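Local coordinates for succinoglycan biosynthesis protein (Bacillus cereus ATCC 14579, PDB 3B55) that binds a calcium ion and, as a member of the erythromycin esterase family, is probably an enzyme, although its substrate is not established, at residues A60-L65 with I97-V102; N70-A75 with K105-L110; D278-H283 with F318-V323. The protein carries 1 engineered substitution. All blocks are in the same frame, centred on the assembly; numbering follows the deposited sequence.

Interaction 1: residues A60-L65 with I97-V102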
# COMPACT_ATOMS: atom_id res chain seq x y z
N ALA A 60 18.75 -10.98 -8.93
CA ALA A 60 19.20 -10.96 -10.31
C ALA A 60 19.47 -9.52 -10.74
O ALA A 60 18.97 -8.57 -10.13
CB ALA A 60 18.16 -11.60 -11.22
N SER A 61 20.28 -9.36 -11.78
CA SER A 61 20.62 -8.05 -12.32
C SER A 61 19.36 -7.21 -12.53
O SER A 61 18.30 -7.73 -12.87
CB SER A 61 21.35 -8.22 -13.65
OG SER A 61 21.29 -7.04 -14.43
N LEU A 62 19.47 -5.90 -12.32
CA LEU A 62 18.33 -4.99 -12.48
C LEU A 62 18.26 -4.41 -13.89
O LEU A 62 17.41 -3.57 -14.19
CB LEU A 62 18.44 -3.84 -11.46
CG LEU A 62 17.70 -3.88 -10.11
CD1 LEU A 62 17.11 -5.24 -9.83
CD2 LEU A 62 18.68 -3.46 -9.02
N ASN A 63 19.16 -4.87 -14.76
CA ASN A 63 19.21 -4.37 -16.14
C ASN A 63 17.94 -4.41 -16.96
O ASN A 63 17.71 -3.52 -17.77
CB ASN A 63 20.32 -5.09 -16.90
CG ASN A 63 21.69 -4.48 -16.64
OD1 ASN A 63 22.72 -5.06 -16.99
ND2 ASN A 63 21.69 -3.29 -16.04
N ASP A 64 17.10 -5.43 -16.76
CA ASP A 64 15.86 -5.50 -17.53
C ASP A 64 14.85 -4.44 -17.12
O ASP A 64 13.86 -4.22 -17.81
CB ASP A 64 15.24 -6.90 -17.42
CG ASP A 64 15.07 -7.36 -15.98
OD1 ASP A 64 15.44 -6.61 -15.06
OD2 ASP A 64 14.55 -8.48 -15.77
N LEU A 65 15.11 -3.77 -16.00
CA LEU A 65 14.21 -2.72 -15.50
C LEU A 65 14.57 -1.31 -15.99
O LEU A 65 13.86 -0.35 -15.69
CB LEU A 65 14.16 -2.76 -13.97
CG LEU A 65 13.32 -3.91 -13.38
CD1 LEU A 65 13.43 -3.95 -11.88
CD2 LEU A 65 11.86 -3.73 -13.79
N ILE A 97 11.58 -4.10 -8.27
CA ILE A 97 11.25 -2.75 -8.70
C ILE A 97 11.64 -1.72 -7.65
O ILE A 97 12.22 -0.68 -7.98
CB ILE A 97 9.74 -2.63 -9.01
CG1 ILE A 97 9.37 -3.62 -10.13
CG2 ILE A 97 9.40 -1.20 -9.42
CD1 ILE A 97 7.90 -3.71 -10.42
N VAL A 98 11.32 -2.00 -6.40
CA VAL A 98 11.70 -1.09 -5.32
C VAL A 98 13.21 -0.89 -5.41
O VAL A 98 13.69 0.24 -5.37
CB VAL A 98 11.35 -1.69 -3.94
CG1 VAL A 98 11.85 -0.77 -2.83
CG2 VAL A 98 9.84 -1.87 -3.83
N LYS A 99 13.93 -2.00 -5.53
CA LYS A 99 15.38 -1.99 -5.65
C LYS A 99 15.83 -1.04 -6.75
O LYS A 99 16.74 -0.24 -6.56
CB LYS A 99 15.90 -3.39 -6.00
CG LYS A 99 16.35 -4.23 -4.83
CD LYS A 99 17.11 -5.43 -5.38
CE LYS A 99 17.89 -6.15 -4.30
NZ LYS A 99 18.71 -7.24 -4.88
N TYR A 100 15.20 -1.16 -7.91
CA TYR A 100 15.53 -0.31 -9.05
C TYR A 100 15.21 1.16 -8.77
O TYR A 100 16.04 2.04 -9.01
CB TYR A 100 14.74 -0.75 -10.28
CG TYR A 100 15.01 0.13 -11.47
CD1 TYR A 100 16.19 -0.00 -12.20
CD2 TYR A 100 14.13 1.15 -11.81
CE1 TYR A 100 16.50 0.87 -13.23
CE2 TYR A 100 14.43 2.03 -12.85
CZ TYR A 100 15.61 1.89 -13.55
OH TYR A 100 15.94 2.77 -14.55
N LEU A 101 14.00 1.43 -8.28
CA LEU A 101 13.58 2.78 -7.98
C LEU A 101 14.45 3.43 -6.90
O LEU A 101 14.74 4.61 -6.96
CB LEU A 101 12.10 2.79 -7.56
CG LEU A 101 11.09 2.48 -8.68
CD1 LEU A 101 9.67 2.51 -8.15
CD2 LEU A 101 11.22 3.50 -9.80
N VAL A 102 14.88 2.64 -5.91
CA VAL A 102 15.72 3.18 -4.85
C VAL A 102 17.14 3.53 -5.32
O VAL A 102 17.64 4.62 -5.05
CB VAL A 102 15.85 2.19 -3.66
CG1 VAL A 102 16.98 2.63 -2.73
CG2 VAL A 102 14.52 2.13 -2.89

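Interaction 2: residues N70-A75 with K105-L110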
# COMPACT_ATOMS: atom_id res chain seq x y z
N ASN A 70 12.68 6.11 -17.77
CA ASN A 70 11.88 7.12 -18.45
C ASN A 70 10.37 6.97 -18.31
O ASN A 70 9.64 7.93 -18.52
CB ASN A 70 12.26 7.19 -19.93
CG ASN A 70 13.65 7.74 -20.15
OD1 ASN A 70 14.10 8.62 -19.41
ND2 ASN A 70 14.34 7.24 -21.16
N MSE A 71 9.89 5.78 -17.97
CA MSE A 71 8.45 5.61 -17.81
C MSE A 71 8.01 6.36 -16.56
O MSE A 71 7.01 7.08 -16.57
CB MSE A 71 8.09 4.13 -17.67
CG MSE A 71 8.00 3.40 -18.98
SE MSE A 71 7.58 1.56 -18.66
CE MSE A 71 8.43 0.79 -20.23
N VAL A 72 8.76 6.17 -15.48
CA VAL A 72 8.47 6.82 -14.21
C VAL A 72 8.78 8.31 -14.31
O VAL A 72 8.06 9.14 -13.76
CB VAL A 72 9.30 6.20 -13.08
CG1 VAL A 72 9.08 6.95 -11.78
CG2 VAL A 72 8.91 4.74 -12.93
N GLY A 73 9.87 8.65 -15.00
CA GLY A 73 10.24 10.05 -15.17
C GLY A 73 10.59 10.77 -13.89
O GLY A 73 11.38 10.28 -13.08
N SER A 74 9.99 11.95 -13.70
CA SER A 74 10.24 12.75 -12.51
C SER A 74 9.13 12.65 -11.46
O SER A 74 9.01 13.51 -10.59
CB SER A 74 10.44 14.22 -12.91
OG SER A 74 9.31 14.71 -13.62
N ALA A 75 8.31 11.60 -11.54
CA ALA A 75 7.23 11.40 -10.57
C ALA A 75 7.79 11.40 -9.15
O ALA A 75 8.87 10.87 -8.90
CB ALA A 75 6.52 10.09 -10.84
N LYS A 105 16.44 5.76 -9.21
CA LYS A 105 15.59 6.93 -9.33
C LYS A 105 15.39 7.78 -8.08
O LYS A 105 14.44 8.55 -8.00
CB LYS A 105 14.22 6.52 -9.89
CG LYS A 105 14.31 5.87 -11.28
CD LYS A 105 13.52 6.62 -12.36
CE LYS A 105 14.00 8.05 -12.53
NZ LYS A 105 13.45 8.69 -13.76
N GLY A 106 16.28 7.62 -7.10
CA GLY A 106 16.21 8.42 -5.88
C GLY A 106 15.06 8.24 -4.89
O GLY A 106 14.84 9.11 -4.05
N PHE A 107 14.33 7.13 -4.95
CA PHE A 107 13.24 6.94 -4.00
C PHE A 107 13.80 6.55 -2.64
O PHE A 107 14.63 5.65 -2.52
CB PHE A 107 12.23 5.92 -4.52
CG PHE A 107 11.36 6.46 -5.62
CD1 PHE A 107 11.83 6.53 -6.92
CD2 PHE A 107 10.10 6.97 -5.34
CE1 PHE A 107 11.07 7.11 -7.93
CE2 PHE A 107 9.33 7.56 -6.34
CZ PHE A 107 9.82 7.63 -7.64
N THR A 108 13.34 7.25 -1.60
CA THR A 108 13.83 7.01 -0.25
C THR A 108 12.79 6.59 0.79
O THR A 108 13.11 6.47 1.98
CB THR A 108 14.55 8.26 0.29
OG1 THR A 108 13.69 9.40 0.16
CG2 THR A 108 15.85 8.52 -0.48
N ASN A 109 11.55 6.38 0.36
CA ASN A 109 10.52 5.96 1.30
C ASN A 109 9.64 4.89 0.72
O ASN A 109 9.25 4.94 -0.44
CB ASN A 109 9.65 7.15 1.71
CG ASN A 109 10.47 8.33 2.15
OD1 ASN A 109 10.74 9.24 1.36
ND2 ASN A 109 10.89 8.32 3.41
N LEU A 110 9.35 3.89 1.54
CA LEU A 110 8.49 2.80 1.14
C LEU A 110 7.29 2.83 2.07
O LEU A 110 7.42 2.59 3.28
CB LEU A 110 9.20 1.46 1.26
CG LEU A 110 8.33 0.22 0.98
CD1 LEU A 110 7.79 0.28 -0.43
CD2 LEU A 110 9.16 -1.04 1.15

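Interaction 3: residues D278-H283 with F318-V323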
# COMPACT_ATOMS: atom_id res chain seq x y z
N ASP A 278 -19.21 5.07 4.45
CA ASP A 278 -18.19 6.00 4.93
C ASP A 278 -17.03 5.34 5.68
O ASP A 278 -15.97 5.94 5.83
CB ASP A 278 -18.81 7.08 5.82
CG ASP A 278 -19.49 8.18 5.01
OD1 ASP A 278 -19.87 9.19 5.63
OD2 ASP A 278 -19.63 8.04 3.78
N PHE A 279 -17.23 4.12 6.18
CA PHE A 279 -16.16 3.43 6.89
C PHE A 279 -14.99 3.24 5.93
O PHE A 279 -13.83 3.47 6.28
CB PHE A 279 -16.65 2.05 7.36
CG PHE A 279 -17.45 2.08 8.64
CD1 PHE A 279 -16.80 2.10 9.88
CD2 PHE A 279 -18.84 2.10 8.61
CE1 PHE A 279 -17.53 2.13 11.07
CE2 PHE A 279 -19.58 2.14 9.80
CZ PHE A 279 -18.92 2.15 11.03
N TYR A 280 -15.32 2.82 4.71
CA TYR A 280 -14.34 2.57 3.66
C TYR A 280 -13.83 3.85 3.02
O TYR A 280 -12.66 3.93 2.64
CB TYR A 280 -14.96 1.66 2.61
CG TYR A 280 -15.45 0.39 3.22
CD1 TYR A 280 -14.57 -0.65 3.50
CD2 TYR A 280 -16.79 0.24 3.59
CE1 TYR A 280 -15.00 -1.80 4.13
CE2 TYR A 280 -17.23 -0.91 4.23
CZ TYR A 280 -16.32 -1.94 4.50
OH TYR A 280 -16.73 -3.09 5.12
N LEU A 281 -14.71 4.84 2.88
CA LEU A 281 -14.31 6.10 2.29
C LEU A 281 -13.24 6.70 3.19
O LEU A 281 -12.19 7.11 2.73
CB LEU A 281 -15.50 7.07 2.20
CG LEU A 281 -15.17 8.46 1.66
CD1 LEU A 281 -14.74 8.36 0.20
CD2 LEU A 281 -16.38 9.37 1.80
N LYS A 282 -13.53 6.72 4.49
CA LYS A 282 -12.60 7.27 5.47
C LYS A 282 -11.34 6.41 5.55
O LYS A 282 -10.26 6.93 5.78
CB LYS A 282 -13.24 7.34 6.86
CG LYS A 282 -14.40 8.33 6.98
CD LYS A 282 -14.77 8.53 8.44
CE LYS A 282 -16.08 9.29 8.62
NZ LYS A 282 -17.26 8.42 8.41
N HIS A 283 -11.49 5.10 5.36
CA HIS A 283 -10.33 4.23 5.43
C HIS A 283 -9.28 4.64 4.41
O HIS A 283 -8.14 4.91 4.77
CB HIS A 283 -10.69 2.76 5.19
CG HIS A 283 -9.52 1.83 5.29
ND1 HIS A 283 -9.28 0.84 4.36
CD2 HIS A 283 -8.51 1.75 6.19
CE1 HIS A 283 -8.17 0.20 4.68
NE2 HIS A 283 -7.68 0.73 5.78
N PHE A 318 -17.18 -2.39 -5.07
CA PHE A 318 -18.21 -3.19 -4.42
C PHE A 318 -18.26 -2.92 -2.91
O PHE A 318 -19.19 -3.35 -2.24
CB PHE A 318 -18.04 -4.69 -4.71
CG PHE A 318 -16.94 -5.36 -3.94
CD1 PHE A 318 -15.61 -5.21 -4.34
CD2 PHE A 318 -17.23 -6.16 -2.84
CE1 PHE A 318 -14.58 -5.85 -3.64
CE2 PHE A 318 -16.21 -6.80 -2.13
CZ PHE A 318 -14.88 -6.65 -2.54
N ILE A 319 -17.26 -2.22 -2.39
CA ILE A 319 -17.21 -1.86 -0.97
C ILE A 319 -16.73 -0.42 -0.75
O ILE A 319 -17.24 0.28 0.12
CB ILE A 319 -16.30 -2.80 -0.13
CG1 ILE A 319 -15.09 -3.26 -0.95
CG2 ILE A 319 -17.12 -3.98 0.37
CD1 ILE A 319 -14.12 -4.14 -0.17
N TYR A 320 -15.76 0.02 -1.55
CA TYR A 320 -15.21 1.37 -1.43
C TYR A 320 -15.86 2.40 -2.34
O TYR A 320 -16.10 2.14 -3.52
CB TYR A 320 -13.70 1.35 -1.73
CG TYR A 320 -12.83 0.82 -0.61
CD1 TYR A 320 -12.36 1.67 0.40
CD2 TYR A 320 -12.49 -0.53 -0.54
CE1 TYR A 320 -11.57 1.18 1.44
CE2 TYR A 320 -11.70 -1.03 0.50
CZ TYR A 320 -11.24 -0.17 1.48
OH TYR A 320 -10.46 -0.66 2.51
N PRO A 321 -16.17 3.58 -1.79
CA PRO A 321 -16.78 4.64 -2.59
C PRO A 321 -15.67 5.26 -3.43
O PRO A 321 -15.87 5.67 -4.58
CB PRO A 321 -17.31 5.61 -1.53
CG PRO A 321 -17.51 4.73 -0.32
CD PRO A 321 -16.27 3.89 -0.36
N LYS A 322 -14.48 5.32 -2.83
CA LYS A 322 -13.27 5.85 -3.45
C LYS A 322 -12.08 5.17 -2.78
O LYS A 322 -12.15 4.80 -1.61
CB LYS A 322 -13.15 7.36 -3.23
CG LYS A 322 -14.26 8.20 -3.85
CD LYS A 322 -13.93 9.69 -3.78
CE LYS A 322 -13.00 10.13 -4.92
NZ LYS A 322 -11.70 10.70 -4.46
N VAL A 323 -10.99 5.02 -3.53
CA VAL A 323 -9.78 4.39 -3.02
C VAL A 323 -8.61 5.37 -3.00
O VAL A 323 -8.60 6.37 -3.71
CB VAL A 323 -9.39 3.16 -3.85
CG1 VAL A 323 -10.29 1.98 -3.48
CG2 VAL A 323 -9.52 3.48 -5.32
O HOH W 1 -11.33 6.88 0.17

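Interaction 1: residues A60-L65 with I97-V102
One face of the Tyr-100 ring is covered by Leu-65, whose side chain and carbonyl lie over its two ends. Leu-65 CB sits 4.2 Å from the Tyr-100 ring centroid in a CH-pi contact, nearer the CG end, while Leu-65 O lies over the far rim, 3.6 Å from Tyr-100 CZ. The Tyr-100 side chain also touches Leu-68 and Lys-69 of helix 68-72. Tyr-100 leaves its helix with CG anti to the backbone N (chi1 178°), so the ring runs outward past Leu-65, which points the opposite way. Leu-65 CD1 therefore ends against Tyr-100 CB at 3.8 Å and against Ile-97 CA at 4.0 Å. Leu-62, three residues earlier, crosses Lys-99 at about a right angle, with Leu-62 CD2 at 4.1 Å from Lys-99 CB. The extended Lys-99 chain carries NZ to a hydrogen bond with Pro-58 O. An ST turn, Asn-63 N to Ser-61 OG (3.1 Å), leads into the 3-10 turn that presents Leu-65. Between the two segments themselves there is no hydrogen bond, and dispersion and shape hold them together; one residue before Ile-97, Arg-96 adds an ionic tie from the same helix to Asp-64 OD1, while Asp-64 OD2 accepts from Lys-54 N.

Interaction 2: residues N70-A75 with K105-L110
A single hydrogen bond carries the polar part of this contact: Lys-105 NZ donates to Gly-73 O at 2.7 Å. The ammonium approaches with a C=O...N angle of 124° and stands above the carbonyl plane, not along a lone pair. To get there the lysine chain starts with CG anti to its own carbonyl carbon and then bends at chi2 (-121°) and chi3, curling over the end of helix 68-72. NZ also donates to Lys-69 O, so two carbonyls at or just beyond that helix grip one charge; their partial negative charge probably favours the protonated amine.

The apolar part lies beside it. The aliphatic Lys-105 CD rests 4.3 Å from Val-72 CB, and Val-72 CG1 reaches Phe-107 CZ at the same separation of 4.3 Å. Lys-105 CB lies in plane at the ring edge, and Leu-101 of helix 88-104 touches both Val-72 and Phe-107. A polar atom also nears the ring: Ala-75 O is 3.6 Å from Phe-107 CZ.

Backbone shape sets up the acceptor. Gly-73, with positive phi (64°), is the second residue of a type II' turn from Val-72 to Ala-75, closed by a weak bond from Ala-75 N to Val-72 O.

The two segments are the helix-to-strand links that lead into strands 77-82 and 109-112; helix 88-104 makes a beta-alpha-beta crossover between these parallel strands, with strand 301-306 between them in the central mixed sheet.

Interaction 3: residues D278-H283 with F318-V323
Tyr-320 is the side chain on which this contact turns. From CB it sets out with CG anti to its carbonyl carbon (chi1 -77°), which swings the ring against helix 278-298. Tyr-320 CG faces Tyr-280 CB, and the next atom, Tyr-320 CD1, packs tightly on Tyr-280 CB at 3.4 Å. Tyr-320 CE1 lies 3.2 Å from Tyr-280 O, so the methylene of this helical residue is over the face while its carbonyl oxygen comes in beyond the CD1-CE1 rim. Farther out, Tyr-280 CD1 stands over CZ, toward the rim of that face. The two tyrosines form a T-shaped pair, the edge of Tyr-280 toward the face of Tyr-320, with planes at 76° and centroids of the Tyr-280 and Tyr-320 rings 5.3 Å apart. At the tip, Tyr-320 OH and His-283 ND1 share a bent hydrogen bond (2.7 Å, angle 144°) in which either may be the donor, the two rings meeting rim to rim. His-283 NE2 is bound in turn to Asp-172 OD1, so both imidazole nitrogens are engaged and the rotation of the ring is fixed.

The following residues keep the loop on the helix. Pro-321 CG meets Leu-281 CB at 4.0 Å, while Leu-281 and Lys-322 run side by side, pointing the same way. One water donates to both backbones, to Leu-281 O at 2.7 Å and to Lys-322 O at 2.9 Å. Val-323 then takes the N-cap position of helix 324-332.

Tyr-280, His-283 and Tyr-320 thus form an aromatic cluster, to which His-309 adds another edge-to-face partner of Tyr-320. Asp-172, at the end of strand 167-172, ties it to the central sheet. The side chain of His-283 is about 7 Å from the bound calcium ion, which places the cluster near the metal site of this erythromycin esterase-like fold.

Interactions 1 and 2 are buried neighbours, their centres 12 Å apart, and share the same elements: the chain running from the loop at 60-65 through helix 68-72 packs on helix 88-104 and on the link that follows it. They touch directly, through a probable Leu-101 O to Phe-107 N hydrogen bond and through Tyr-100 CE2 against Lys-105 CG. Their chemistry differs, the first being apolar and the second adding a lysine to the helix-end carbonyls. Interaction 3 is a surface contact on the opposite side of the chain's centre, about 28 Å from interaction 2 between centres. There aromatic rings, a histidine and a water predominate, close to the calcium from which the other two stand apart.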